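Local coordinates for protein Exo-alpha-sialidase (Clostridium perfringens, PDB 2V72) that carries a family 32 carbohydrate-binding module that binds galactose and a calcium ion, and so probably helps this bacterial sialidase recognise glycans, at residues E15-A20 against S56-K61; H87-G92 against D118-K123. One frame throughout, in Å; residues are numbered along the deposited sequence.

Contact 1 of 2, residues E15-A20 against S56-K61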
loop_
_atom_site.group_PDB
_atom_site.type_symbol
_atom_site.label_atom_id
_atom_site.label_comp_id
_atom_site.label_asym_id
_atom_site.label_seq_id
_atom_site.Cartn_x
_atom_site.Cartn_y
_atom_site.Cartn_z
ATOM N N GLU A 15 2.607 8.925 -12.161
ATOM C CA GLU A 15 3.099 7.848 -13.019
ATOM C C GLU A 15 2.619 6.480 -12.540
ATOM O O GLU A 15 2.875 5.445 -13.169
ATOM C CB GLU A 15 4.623 7.885 -13.094
ATOM C CG GLU A 15 5.144 8.791 -14.191
ATOM C CD GLU A 15 6.577 9.207 -13.976
ATOM O OE1 GLU A 15 7.376 8.364 -13.520
ATOM O OE2 GLU A 15 6.903 10.385 -14.257
ATOM N N MET A 16 1.913 6.484 -11.420
ATOM C CA MET A 16 1.370 5.261 -10.861
ATOM C C MET A 16 -0.095 5.122 -11.227
ATOM O O MET A 16 -0.754 6.100 -11.579
ATOM C CB MET A 16 1.530 5.242 -9.335
ATOM C CG MET A 16 2.950 5.513 -8.846
ATOM S SD MET A 16 2.979 5.567 -7.054
ATOM C CE MET A 16 4.725 5.866 -6.757
ATOM N N THR A 17 -0.570 3.880 -11.172
ATOM C CA THR A 17 -1.980 3.542 -11.283
ATOM C C THR A 17 -2.222 2.517 -10.199
ATOM O O THR A 17 -1.338 1.708 -9.900
ATOM C CB THR A 17 -2.338 2.915 -12.646
ATOM O OG1 THR A 17 -1.371 1.916 -12.977
ATOM C CG2 THR A 17 -2.350 3.963 -13.744
ATOM N N ALA A 18 -3.412 2.553 -9.608
ATOM C CA ALA A 18 -3.712 1.708 -8.467
ATOM C C ALA A 18 -4.914 0.802 -8.701
ATOM O O ALA A 18 -5.808 1.114 -9.497
ATOM C CB ALA A 18 -3.911 2.556 -7.214
ATOM N N SER A 19 -4.925 -0.309 -7.972
ATOM C CA SER A 19 -5.944 -1.331 -8.091
ATOM C C SER A 19 -6.084 -2.008 -6.738
ATOM O O SER A 19 -5.100 -2.151 -6.025
ATOM C CB SER A 19 -5.508 -2.358 -9.144
ATOM O OG SER A 19 -6.572 -3.222 -9.481
ATOM N N ALA A 20 -7.298 -2.421 -6.378
ATOM C CA ALA A 20 -7.510 -3.189 -5.150
ATOM C C ALA A 20 -8.562 -4.291 -5.311
ATOM O O ALA A 20 -9.450 -4.195 -6.152
ATOM C CB ALA A 20 -7.876 -2.271 -4.012
ATOM N N SER A 56 -2.713 -3.134 -5.192
ATOM C CA SER A 56 -1.602 -3.222 -6.124
ATOM C C SER A 56 -1.388 -1.855 -6.719
ATOM O O SER A 56 -2.346 -1.180 -7.105
ATOM C CB SER A 56 -1.871 -4.242 -7.238
ATOM O OG SER A 56 -2.094 -5.530 -6.704
ATOM N N VAL A 57 -0.126 -1.447 -6.767
ATOM C CA VAL A 57 0.253 -0.183 -7.355
ATOM C C VAL A 57 1.284 -0.441 -8.452
ATOM O O VAL A 57 2.403 -0.906 -8.182
ATOM C CB VAL A 57 0.824 0.793 -6.287
ATOM C CG1 VAL A 57 1.207 2.119 -6.925
ATOM C CG2 VAL A 57 -0.185 1.014 -5.168
ATOM N N ASN A 58 0.889 -0.157 -9.687
ATOM C CA ASN A 58 1.796 -0.233 -10.821
ATOM C C ASN A 58 2.624 1.031 -10.875
ATOM O O ASN A 58 2.103 2.130 -10.683
ATOM C CB ASN A 58 1.028 -0.432 -12.125
ATOM C CG ASN A 58 1.937 -0.746 -13.285
ATOM O OD1 ASN A 58 2.490 0.155 -13.920
ATOM N ND2 ASN A 58 2.100 -2.038 -13.573
ATOM N N LEU A 59 3.917 0.867 -11.142
ATOM C CA LEU A 59 4.880 1.952 -10.973
ATOM C C LEU A 59 5.147 2.738 -12.252
ATOM O O LEU A 59 5.797 3.791 -12.210
ATOM C CB LEU A 59 6.181 1.425 -10.353
ATOM C CG LEU A 59 6.063 0.657 -9.028
ATOM C CD1 LEU A 59 7.408 0.092 -8.616
ATOM C CD2 LEU A 59 5.472 1.510 -7.898
ATOM N N GLY A 60 4.631 2.239 -13.377
ATOM C CA GLY A 60 4.771 2.924 -14.668
ATOM C C GLY A 60 5.889 2.374 -15.531
ATOM O O GLY A 60 5.729 2.216 -16.739
ATOM N N LYS A 61 7.030 2.094 -14.906
ATOM C CA LYS A 61 8.168 1.476 -15.588
ATOM C C LYS A 61 8.955 0.599 -14.618
ATOM O O LYS A 61 8.553 0.438 -13.466
ATOM C CB LYS A 61 9.061 2.532 -16.256
ATOM C CG LYS A 61 9.754 3.509 -15.319
ATOM C CD LYS A 61 10.534 4.557 -16.135
ATOM C CE LYS A 61 11.546 5.340 -15.288
ATOM N NZ LYS A 61 12.654 4.476 -14.763
#

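Contact 2 of 2, residues H87-G92 against D118-K123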
loop_
_atom_site.group_PDB
_atom_site.type_symbol
_atom_site.label_atom_id
_atom_site.label_comp_id
_atom_site.label_asym_id
_atom_site.label_seq_id
_atom_site.Cartn_x
_atom_site.Cartn_y
_atom_site.Cartn_z
ATOM N N HIS A 87 4.752 -7.854 -2.007
ATOM C CA HIS A 87 5.286 -8.576 -3.160
ATOM C C HIS A 87 5.629 -7.574 -4.234
ATOM O O HIS A 87 4.959 -6.546 -4.362
ATOM C CB HIS A 87 4.261 -9.548 -3.749
ATOM C CG HIS A 87 3.873 -10.669 -2.839
ATOM N ND1 HIS A 87 3.019 -10.497 -1.771
ATOM C CD2 HIS A 87 4.192 -11.985 -2.860
ATOM C CE1 HIS A 87 2.834 -11.658 -1.168
ATOM N NE2 HIS A 87 3.539 -12.577 -1.805
ATOM N N ALA A 88 6.672 -7.876 -5.002
ATOM C CA ALA A 88 7.053 -7.052 -6.140
ATOM C C ALA A 88 6.860 -7.838 -7.426
ATOM O O ALA A 88 7.047 -9.053 -7.450
ATOM C CB ALA A 88 8.500 -6.589 -6.007
ATOM N N ILE A 89 6.485 -7.140 -8.492
ATOM C CA ILE A 89 6.310 -7.771 -9.796
ATOM C C ILE A 89 7.358 -7.210 -10.752
ATOM O O ILE A 89 7.395 -6.001 -11.004
ATOM C CB ILE A 89 4.858 -7.583 -10.353
ATOM C CG1 ILE A 89 3.824 -8.281 -9.459
ATOM C CG2 ILE A 89 4.734 -8.130 -11.781
ATOM C CD1 ILE A 89 3.241 -7.404 -8.354
ATOM N N ASN A 90 8.225 -8.090 -11.255
ATOM C CA ASN A 90 9.283 -7.687 -12.182
ATOM C C ASN A 90 9.573 -8.687 -13.309
ATOM O O ASN A 90 10.087 -9.780 -13.069
ATOM C CB ASN A 90 10.567 -7.343 -11.434
ATOM C CG ASN A 90 11.537 -6.552 -12.294
ATOM O OD1 ASN A 90 11.201 -5.474 -12.802
ATOM N ND2 ASN A 90 12.748 -7.090 -12.469
ATOM N N ASN A 91 9.211 -8.289 -14.532
ATOM C CA ASN A 91 9.515 -9.008 -15.784
ATOM C C ASN A 91 9.022 -10.470 -16.028
ATOM O O ASN A 91 9.823 -11.315 -16.431
ATOM C CB ASN A 91 11.015 -8.891 -16.113
ATOM C CG ASN A 91 11.355 -9.426 -17.499
ATOM O OD1 ASN A 91 10.886 -8.911 -18.515
ATOM N ND2 ASN A 91 12.174 -10.469 -17.540
ATOM N N GLY A 92 7.760 -10.815 -15.769
ATOM C CA GLY A 92 6.855 -10.126 -14.867
ATOM C C GLY A 92 6.698 -11.129 -13.742
ATOM O O GLY A 92 5.612 -11.676 -13.520
ATOM N N ASP A 118 14.238 -4.473 -7.860
ATOM C CA ASP A 118 13.697 -4.217 -9.191
ATOM C C ASP A 118 12.220 -4.567 -9.163
ATOM O O ASP A 118 11.853 -5.672 -8.771
ATOM C CB ASP A 118 14.415 -5.071 -10.250
ATOM C CG ASP A 118 15.915 -4.832 -10.287
ATOM O OD1 ASP A 118 16.347 -3.735 -10.712
ATOM O OD2 ASP A 118 16.664 -5.745 -9.891
ATOM N N ALA A 119 11.376 -3.621 -9.562
ATOM C CA ALA A 119 9.927 -3.826 -9.548
ATOM C C ALA A 119 9.215 -2.850 -10.474
ATOM O O ALA A 119 9.531 -1.660 -10.484
ATOM C CB ALA A 119 9.385 -3.691 -8.121
ATOM N N GLU A 120 8.260 -3.367 -11.250
ATOM C CA GLU A 120 7.361 -2.541 -12.069
ATOM C C GLU A 120 6.043 -2.289 -11.330
ATOM O O GLU A 120 5.272 -1.393 -11.690
ATOM C CB GLU A 120 7.023 -3.228 -13.400
ATOM C CG GLU A 120 7.966 -4.336 -13.861
ATOM C CD GLU A 120 7.237 -5.399 -14.669
ATOM O OE1 GLU A 120 7.175 -6.562 -14.209
ATOM O OE2 GLU A 120 6.701 -5.073 -15.753
ATOM N N GLU A 121 5.783 -3.111 -10.317
ATOM C CA GLU A 121 4.531 -3.084 -9.580
ATOM C C GLU A 121 4.764 -3.595 -8.159
ATOM O O GLU A 121 5.622 -4.445 -7.940
ATOM C CB GLU A 121 3.482 -3.944 -10.297
ATOM C CG GLU A 121 2.053 -3.740 -9.813
ATOM C CD GLU A 121 1.017 -4.386 -10.718
ATOM O OE1 GLU A 121 0.270 -5.265 -10.232
ATOM O OE2 GLU A 121 0.952 -4.016 -11.912
ATOM N N ILE A 122 4.004 -3.059 -7.205
ATOM C CA ILE A 122 4.070 -3.491 -5.802
ATOM C C ILE A 122 2.681 -3.813 -5.273
ATOM O O ILE A 122 1.708 -3.141 -5.608
ATOM C CB ILE A 122 4.700 -2.408 -4.897
ATOM C CG1 ILE A 122 6.080 -2.007 -5.421
ATOM C CG2 ILE A 122 4.824 -2.908 -3.456
ATOM C CD1 ILE A 122 6.551 -0.689 -4.897
ATOM N N LYS A 123 2.597 -4.838 -4.439
ATOM C CA LYS A 123 1.331 -5.269 -3.878
ATOM C C LYS A 123 1.412 -5.315 -2.360
ATOM O O LYS A 123 2.220 -6.054 -1.790
ATOM C CB LYS A 123 0.971 -6.650 -4.423
ATOM C CG LYS A 123 -0.452 -7.106 -4.169
ATOM C CD LYS A 123 -0.554 -8.592 -4.455
ATOM C CE LYS A 123 -1.968 -9.009 -4.798
ATOM N NZ LYS A 123 -2.026 -10.467 -5.143
HETATM O O HOH W 1 1.291 -8.708 -1.071
#

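Contact 1 of 2, residues E15-A20 against S56-K61
In the five-stranded antiparallel sheet of this F5/8 type C (discoidin-like) beta-sandwich module, strand 17-20, one of the two outermost, pairs with residues 56-58 of strand 53-59. Two hydrogen-bonded pairs, Thr17 with Asn58 and Ser19 with Ser56, enclose the non-hydrogen-bonded pair Ala18 with Val57. Ser56 N reaches Ser19 O at 2.7 Å, and Asn58 N donates to Thr17 O at 2.9 Å. In return Thr17 N donates to Asn58 O at 3.2 Å, while Met16 CA approaches the same oxygen. On the face of Ala18 and Val57, the Met16 chain, extended beyond CG, crosses Val57 obliquely and brings SD 3.9 Å from Val57 CG1; Ile11, Ile33 and Val141 also pack on Met16, and Ala29 and Ile33 touch Ala18. On the other face Thr17 and Asn58 run side by side, Thr17 OG1 3.5 Å from Asn58 CB. Asn58 OD1 accepts Gly60 N at 3.0 Å from above the amide plane, an Asx turn at the corner, and Asn58 ND2 hydrogen-bonds Glu121 OE2 on the adjacent strand 121-129. The amide thus holds the turn with its oxygen and reaches a neighbouring strand's side chain with its nitrogen.

Contact 2 of 2, residues H87-G92 against D118-K123
The imidazole of His87 meets a water in its plane at the ND1 edge, 2.6 Å away; the same water donates to Lys123 O, which also accepts His87 N, so His87 reaches one carbonyl twice, the backbone directly and the ring through the water. The Asn90 side chain crosses that of Asp118, with Asn90 CB 3.4 Å from Asp118 O and Asn90 ND2 3.4 Å from Asp118 CB. Its amide plane is 23° from the Asp118 carboxylate, whose OD1 forms a salt bridge with Lys64, but 77° from the Glu120 carboxylate. With CG anti to the backbone N (chi1 -163°), Asn90 CG comes 3.6 Å from Asp118 O; Asn90 OD1 lies near Glu120 CG. Asn91 N hydrogen-bonds Glu120 OE1 at 2.7 Å, coming from above the carboxylate plane. The Asn90 and Glu120 groups adjoin a classic beta bulge in the antiparallel pairing of strand 84-90 with the chain at 118-123, Glu120 and Glu121 being set against the single residue Ile89. Ile89 O takes a good bond from Glu120 N at 2.8 Å and a weak one from Glu121 N, while Ile89 N donates to Glu121 O. The side chains of Ile89 and Glu121 run side by side, their CB atoms 3.9 Å apart. On the opposite face Ala88 CB meets Ala119 CB at 3.7 Å, a small apolar contact just before the corner at Glu120. The bulge thus puts two N-H groups on one carbonyl as the chain passes from strand 116-119, in the other sheet, into strand 121-129. The bent Glu120 side chain carries its acceptor back to the turn after Asn90, where its negative charge would probably polarise the Asn91 N-H.

How the contacts relate
Contacts 1 and 2 are two antiparallel pairings in the same sheet, their centres about 10 Å apart, and they join where strand 53-59 lies beside strand 121-129. Val57 N is 2.8 Å from Ile122 O and Leu59 N 2.7 Å from Glu120 O, both probable hydrogen bonds, so the bulge of contact 2 is tied directly to strand 53-59 of contact 1. Leu59 CD1 also packs against Ala119 O at 3.3 Å. Neither contact contributes a galactose-binding residue: His42, Trp45, Arg73, Asn78 and Phe133 do so. The side chain of Ala18 in contact 1 is about 10 Å from the bound calcium ion, whose site (Ser31, Asp34, Asn36, Thr39, Ala137, Glu138) lies outside both contacts.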